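Local coordinates for alpha-1,3-glucanase (Bacillus circulans, PDB 5ZRU), which probably hydrolyses alpha-1,3-glucan as a GH87-family glycoside hydrolase, this chain being its catalytic unit, with calcium and zinc ions bound, at residues Ser432-Gln446 and Arg472-Lys485. Sequence-based numbering, arbitrary orientation.
Sequences SAIRMNTVFPGYHFQ and RGAIDLEASNDPIK. With SO4 (sulfate ion), chain D.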
loop_
_atom_site.group_PDB
_atom_site.type_symbol
_atom_site.label_atom_id
_atom_site.label_comp_id
_atom_site.label_asym_id
_atom_site.label_seq_id
_atom_site.Cartn_x
_atom_site.Cartn_y
_atom_site.Cartn_z
ATOM N N SER A 432 -7.706 -3.817 -9.558
ATOM C CA SER A 432 -8.998 -3.234 -9.221
ATOM C C SER A 432 -8.829 -2.301 -8.036
ATOM O O SER A 432 -7.892 -2.442 -7.252
ATOM C CB SER A 432 -10.019 -4.324 -8.857
ATOM O OG SER A 432 -10.082 -5.319 -9.868
ATOM N N ALA A 433 -9.751 -1.344 -7.897
ATOM C CA ALA A 433 -9.799 -0.603 -6.643
ATOM C C ALA A 433 -10.293 -1.493 -5.516
ATOM O O ALA A 433 -9.760 -1.454 -4.402
ATOM C CB ALA A 433 -10.696 0.627 -6.763
ATOM N N ILE A 434 -11.302 -2.316 -5.801
ATOM C CA ILE A 434 -11.945 -3.191 -4.830
ATOM C C ILE A 434 -12.138 -4.552 -5.482
ATOM O O ILE A 434 -12.622 -4.630 -6.617
ATOM C CB ILE A 434 -13.315 -2.642 -4.386
ATOM C CG1 ILE A 434 -13.166 -1.379 -3.544
ATOM C CG2 ILE A 434 -14.101 -3.707 -3.618
ATOM C CD1 ILE A 434 -14.476 -0.637 -3.389
ATOM N N ARG A 435 -11.790 -5.625 -4.765
ATOM C CA ARG A 435 -12.105 -6.954 -5.262
ATOM C C ARG A 435 -12.591 -7.839 -4.122
ATOM O O ARG A 435 -12.245 -7.643 -2.951
ATOM C CB ARG A 435 -10.912 -7.611 -5.987
ATOM C CG ARG A 435 -9.840 -8.224 -5.085
ATOM C CD ARG A 435 -8.775 -8.914 -5.933
ATOM N NE ARG A 435 -7.675 -9.420 -5.113
ATOM C CZ ARG A 435 -6.884 -10.426 -5.472
ATOM N NH1 ARG A 435 -7.072 -11.039 -6.637
ATOM N NH2 ARG A 435 -5.909 -10.827 -4.664
ATOM N N MET A 436 -13.436 -8.798 -4.479
ATOM C CA MET A 436 -13.781 -9.900 -3.595
ATOM C C MET A 436 -13.685 -11.171 -4.419
ATOM O O MET A 436 -14.070 -11.170 -5.590
ATOM C CB MET A 436 -15.188 -9.745 -3.019
ATOM C CG MET A 436 -15.415 -8.438 -2.256
ATOM S SD MET A 436 -17.111 -8.292 -1.639
ATOM C CE MET A 436 -17.183 -9.613 -0.436
ATOM N N ASN A 437 -13.153 -12.239 -3.834
ATOM C CA ASN A 437 -13.257 -13.536 -4.493
ATOM C C ASN A 437 -13.333 -14.620 -3.430
ATOM O O ASN A 437 -13.159 -14.362 -2.237
ATOM C CB ASN A 437 -12.112 -13.776 -5.504
ATOM C CG ASN A 437 -10.735 -13.966 -4.863
ATOM O OD1 ASN A 437 -10.580 -14.587 -3.817
ATOM N ND2 ASN A 437 -9.706 -13.444 -5.538
ATOM N N THR A 438 -13.615 -15.846 -3.881
ATOM C CA THR A 438 -13.604 -17.015 -3.011
ATOM C C THR A 438 -12.524 -18.005 -3.448
ATOM O O THR A 438 -12.668 -19.216 -3.264
ATOM C CB THR A 438 -14.984 -17.681 -2.971
ATOM O OG1 THR A 438 -15.429 -17.983 -4.306
ATOM C CG2 THR A 438 -16.010 -16.745 -2.323
ATOM N N VAL A 439 -11.415 -17.495 -3.999
ATOM C CA VAL A 439 -10.382 -18.379 -4.545
ATOM C C VAL A 439 -9.429 -18.942 -3.495
ATOM O O VAL A 439 -8.709 -19.903 -3.786
ATOM C CB VAL A 439 -9.601 -17.635 -5.650
ATOM C CG1 VAL A 439 -8.501 -16.780 -5.052
ATOM C CG2 VAL A 439 -9.037 -18.620 -6.670
ATOM N N PHE A 440 -9.416 -18.412 -2.279
ATOM C CA PHE A 440 -8.378 -18.789 -1.329
ATOM C C PHE A 440 -8.887 -19.795 -0.306
ATOM O O PHE A 440 -10.096 -19.915 -0.085
ATOM C CB PHE A 440 -7.846 -17.537 -0.618
ATOM C CG PHE A 440 -7.146 -16.592 -1.548
ATOM C CD1 PHE A 440 -6.104 -17.045 -2.350
ATOM C CD2 PHE A 440 -7.563 -15.274 -1.676
ATOM C CE1 PHE A 440 -5.457 -16.186 -3.232
ATOM C CE2 PHE A 440 -6.923 -14.411 -2.559
ATOM C CZ PHE A 440 -5.872 -14.866 -3.340
ATOM N N PRO A 441 -7.975 -20.546 0.324
ATOM C CA PRO A 441 -8.368 -21.454 1.407
ATOM C C PRO A 441 -9.021 -20.711 2.559
ATOM O O PRO A 441 -8.835 -19.505 2.745
ATOM C CB PRO A 441 -7.038 -22.079 1.854
ATOM C CG PRO A 441 -6.155 -21.976 0.667
ATOM C CD PRO A 441 -6.552 -20.702 -0.037
ATOM N N GLY A 442 -9.795 -21.449 3.338
ATOM C CA GLY A 442 -10.396 -20.904 4.542
ATOM C C GLY A 442 -11.879 -20.623 4.396
ATOM O O GLY A 442 -12.576 -21.184 3.550
ATOM N N TYR A 443 -12.367 -19.725 5.253
ATOM C CA TYR A 443 -13.780 -19.368 5.256
ATOM C C TYR A 443 -14.108 -18.443 4.099
ATOM O O TYR A 443 -13.316 -17.559 3.755
ATOM C CB TYR A 443 -14.163 -18.665 6.553
ATOM C CG TYR A 443 -13.789 -19.423 7.789
ATOM C CD1 TYR A 443 -14.661 -20.347 8.352
ATOM C CD2 TYR A 443 -12.566 -19.207 8.401
ATOM C CE1 TYR A 443 -14.320 -21.032 9.497
ATOM C CE2 TYR A 443 -12.214 -19.880 9.537
ATOM C CZ TYR A 443 -13.089 -20.794 10.082
ATOM O OH TYR A 443 -12.718 -21.459 11.222
ATOM N N HIS A 444 -15.291 -18.638 3.513
ATOM C CA HIS A 444 -15.814 -17.698 2.525
ATOM C C HIS A 444 -17.013 -16.958 3.116
ATOM O O HIS A 444 -16.928 -16.503 4.264
ATOM C CB HIS A 444 -16.107 -18.438 1.217
ATOM C CG HIS A 444 -14.864 -18.978 0.580
ATOM N ND1 HIS A 444 -14.816 -20.179 -0.098
ATOM C CD2 HIS A 444 -13.604 -18.482 0.557
ATOM C CE1 HIS A 444 -13.580 -20.390 -0.522
ATOM N NE2 HIS A 444 -12.827 -19.372 -0.142
ATOM N N PHE A 445 -18.116 -16.804 2.372
ATOM C CA PHE A 445 -19.137 -15.822 2.739
ATOM C C PHE A 445 -20.459 -16.445 3.168
ATOM O O PHE A 445 -21.462 -15.729 3.253
ATOM C CB PHE A 445 -19.376 -14.844 1.578
ATOM C CG PHE A 445 -18.148 -14.064 1.191
ATOM C CD1 PHE A 445 -17.699 -13.015 1.988
ATOM C CD2 PHE A 445 -17.426 -14.400 0.059
ATOM C CE1 PHE A 445 -16.549 -12.314 1.653
ATOM C CE2 PHE A 445 -16.281 -13.709 -0.279
ATOM C CZ PHE A 445 -15.845 -12.665 0.521
ATOM N N GLN A 446 -20.487 -17.750 3.442
ATOM C CA GLN A 446 -21.762 -18.415 3.704
ATOM C C GLN A 446 -22.449 -17.839 4.937
ATOM O O GLN A 446 -23.680 -17.723 4.972
ATOM C CB GLN A 446 -21.549 -19.917 3.872
ATOM C CG GLN A 446 -22.830 -20.661 4.218
ATOM C CD GLN A 446 -22.617 -22.151 4.390
ATOM O OE1 GLN A 446 -22.410 -22.878 3.416
ATOM N NE2 GLN A 446 -22.665 -22.614 5.636
ATOM N N ARG A 472 -10.205 -6.836 -15.430
ATOM C CA ARG A 472 -10.767 -6.758 -14.088
ATOM C C ARG A 472 -11.509 -5.435 -13.955
ATOM O O ARG A 472 -11.075 -4.418 -14.505
ATOM C CB ARG A 472 -9.685 -6.853 -12.997
ATOM C CG ARG A 472 -8.976 -8.211 -12.935
ATOM C CD ARG A 472 -9.879 -9.259 -12.320
ATOM N NE ARG A 472 -9.307 -10.603 -12.441
ATOM C CZ ARG A 472 -9.926 -11.708 -12.042
ATOM N NH1 ARG A 472 -11.125 -11.628 -11.474
ATOM N NH2 ARG A 472 -9.342 -12.890 -12.193
ATOM N N GLY A 473 -12.626 -5.458 -13.232
ATOM C CA GLY A 473 -13.378 -4.243 -13.018
ATOM C C GLY A 473 -12.665 -3.305 -12.063
ATOM O O GLY A 473 -11.787 -3.703 -11.299
ATOM N N ALA A 474 -13.012 -2.021 -12.141
ATOM C CA ALA A 474 -12.625 -1.121 -11.057
ATOM C C ALA A 474 -13.131 -1.667 -9.728
ATOM O O ALA A 474 -12.434 -1.608 -8.706
ATOM C CB ALA A 474 -13.163 0.293 -11.318
ATOM N N ILE A 475 -14.345 -2.205 -9.731
ATOM C CA ILE A 475 -14.849 -3.091 -8.684
ATOM C C ILE A 475 -14.998 -4.461 -9.321
ATOM O O ILE A 475 -15.704 -4.601 -10.326
ATOM C CB ILE A 475 -16.193 -2.603 -8.120
ATOM C CG1 ILE A 475 -16.050 -1.219 -7.479
ATOM C CG2 ILE A 475 -16.767 -3.618 -7.126
ATOM C CD1 ILE A 475 -17.386 -0.662 -6.945
ATOM N N ASP A 476 -14.346 -5.474 -8.747
ATOM C CA ASP A 476 -14.298 -6.796 -9.367
ATOM C C ASP A 476 -14.764 -7.850 -8.377
ATOM O O ASP A 476 -14.168 -8.017 -7.308
ATOM C CB ASP A 476 -12.889 -7.122 -9.878
ATOM C CG ASP A 476 -12.891 -8.274 -10.864
ATOM O OD1 ASP A 476 -12.803 -9.449 -10.429
ATOM O OD2 ASP A 476 -13.029 -8.002 -12.070
ATOM N N LEU A 477 -15.812 -8.576 -8.746
ATOM C CA LEU A 477 -16.381 -9.606 -7.897
ATOM C C LEU A 477 -16.308 -10.939 -8.628
ATOM O O LEU A 477 -16.809 -11.070 -9.750
ATOM C CB LEU A 477 -17.827 -9.268 -7.523
ATOM C CG LEU A 477 -18.049 -7.851 -6.960
ATOM C CD1 LEU A 477 -19.536 -7.601 -6.718
ATOM C CD2 LEU A 477 -17.259 -7.643 -5.662
ATOM N N GLU A 478 -15.706 -11.927 -7.980
ATOM C CA GLU A 478 -15.408 -13.207 -8.612
ATOM C C GLU A 478 -15.904 -14.318 -7.698
ATOM O O GLU A 478 -15.382 -14.494 -6.595
ATOM C CB GLU A 478 -13.910 -13.338 -8.877
ATOM C CG GLU A 478 -13.505 -14.663 -9.483
ATOM C CD GLU A 478 -11.995 -14.819 -9.545
ATOM O OE1 GLU A 478 -11.329 -13.948 -10.146
ATOM O OE2 GLU A 478 -11.479 -15.798 -8.963
ATOM N N ALA A 479 -16.917 -15.054 -8.146
ATOM C CA ALA A 479 -17.435 -16.186 -7.376
ATOM C C ALA A 479 -16.690 -17.431 -7.845
ATOM O O ALA A 479 -17.220 -18.308 -8.527
ATOM C CB ALA A 479 -18.946 -16.313 -7.525
ATOM N N SER A 480 -15.403 -17.449 -7.476
ATOM C CA SER A 480 -14.464 -18.449 -7.970
ATOM C C SER A 480 -14.945 -19.858 -7.641
ATOM O O SER A 480 -14.964 -20.741 -8.505
ATOM C CB SER A 480 -13.090 -18.211 -7.343
ATOM O OG SER A 480 -12.936 -16.839 -6.938
ATOM N N ASN A 481 -15.307 -20.100 -6.381
ATOM C CA ASN A 481 -15.743 -21.430 -5.996
ATOM C C ASN A 481 -17.058 -21.275 -5.238
ATOM O O ASN A 481 -18.104 -21.725 -5.711
ATOM C CB ASN A 481 -14.616 -22.126 -5.228
ATOM C CG ASN A 481 -15.071 -22.755 -3.938
ATOM O OD1 ASN A 481 -15.670 -23.846 -3.924
ATOM N ND2 ASN A 481 -14.795 -22.077 -2.833
ATOM N N ASP A 482 -17.040 -20.577 -4.129
ATOM C CA ASP A 482 -18.253 -20.307 -3.376
ATOM C C ASP A 482 -18.879 -18.988 -3.827
ATOM O O ASP A 482 -18.249 -18.200 -4.540
ATOM C CB ASP A 482 -17.937 -20.269 -1.885
ATOM C CG ASP A 482 -17.739 -21.657 -1.292
ATOM O OD1 ASP A 482 -18.422 -22.612 -1.728
ATOM O OD2 ASP A 482 -16.918 -21.780 -0.375
ATOM N N PRO A 483 -20.132 -18.722 -3.457
ATOM C CA PRO A 483 -20.782 -17.481 -3.894
ATOM C C PRO A 483 -20.269 -16.251 -3.152
ATOM O O PRO A 483 -19.726 -16.320 -2.050
ATOM C CB PRO A 483 -22.266 -17.725 -3.585
ATOM C CG PRO A 483 -22.261 -18.793 -2.529
ATOM C CD PRO A 483 -21.090 -19.664 -2.842
ATOM N N ILE A 484 -20.432 -15.108 -3.805
ATOM C CA ILE A 484 -20.344 -13.810 -3.145
ATOM C C ILE A 484 -21.752 -13.440 -2.710
ATOM O O ILE A 484 -22.675 -13.428 -3.532
ATOM C CB ILE A 484 -19.759 -12.740 -4.086
ATOM C CG1 ILE A 484 -18.439 -13.202 -4.723
ATOM C CG2 ILE A 484 -19.591 -11.396 -3.348
ATOM C CD1 ILE A 484 -17.290 -13.272 -3.766
ATOM N N LYS A 485 -21.923 -13.146 -1.421
ATOM C CA LYS A 485 -23.247 -13.020 -0.823
ATOM C C LYS A 485 -23.279 -11.897 0.208
ATOM O O LYS A 485 -22.359 -11.769 1.018
ATOM C CB LYS A 485 -23.644 -14.345 -0.161
ATOM C CG LYS A 485 -24.878 -14.289 0.684
ATOM C CD LYS A 485 -25.361 -15.692 1.067
ATOM C CE LYS A 485 -24.432 -16.403 2.031
ATOM N NZ LYS A 485 -25.146 -17.568 2.669
HETATM S S SO4 D . -18.071 -20.933 4.012
HETATM O O1 SO4 D . -18.607 -21.888 3.037
HETATM O O2 SO4 D . -18.375 -19.588 3.559
HETATM O O3 SO4 D . -18.685 -21.161 5.320
HETATM O O4 SO4 D . -16.624 -21.116 4.107
HETATM O O HOH W 1 -12.245 -10.420 -7.924
HETATM O O HOH W 2 -10.268 -12.365 -8.277
HETATM O O HOH W 3 -19.348 -18.038 0.069
#
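The imidazole of His444 meets Asp482 edge-on: ND1 donates to Asp482 OD2 at 2.7 Å, nearly straight (176°) and in the ring plane, while the carboxylate, its plane turned 71° from the ring, receives it on the anti side, somewhat out of its own plane. Thr438 CB lies over the centre of one ring face and Gly442 O over the other; NE2 donates to Phe440 O, which lies tilted from the ring plane, so both ring nitrogens are engaged and the ring's rotation is fixed. Without the imidazole, as with an alanine here, Asp482 OD2 and Phe440 O would probably each lose a donor, and with them one tie between loop and turn. The Phe445 ring turns an edge to Pro483 O, and its CE2 touches Ile484 CD1 at 3.7 Å. Thr438 OG1, held between backbone N and carbonyl carbon (chi1 54°), donates to Asp482 O at 2.8 Å and accepts from Asn481 N at 3.0 Å, pinning the turn from within. At the loop's end Lys485 NZ reaches Gln446 O at 2.7 Å, and a sulfate, probably from crystallisation, sits on the amides of His444 and Gln446.

Upstream, strands 435-437 and 475-478 run parallel, 4.8 Å apart, as neighbouring coils of the beta-helix in the D2 part of the catalytic unit. Met436 lies alongside Leu477, CG to CD2 4.0 Å, among apolar side chains that include Phe453. On the opposite face Arg472 NH1 bridges Asp476 OD1 and Glu478 OE1, while Arg435 starts on the same face but extends to a salt bridge with Asp376. Ser432 OG, at the start of the pairing, donates to Gly473 O at 2.8 Å. Arg472, also held by Asp466, is likely to offset part of the negative charge of Asp476 and Glu478, helped by Gly473 N and Ser480 OG, which donate to these carboxylates.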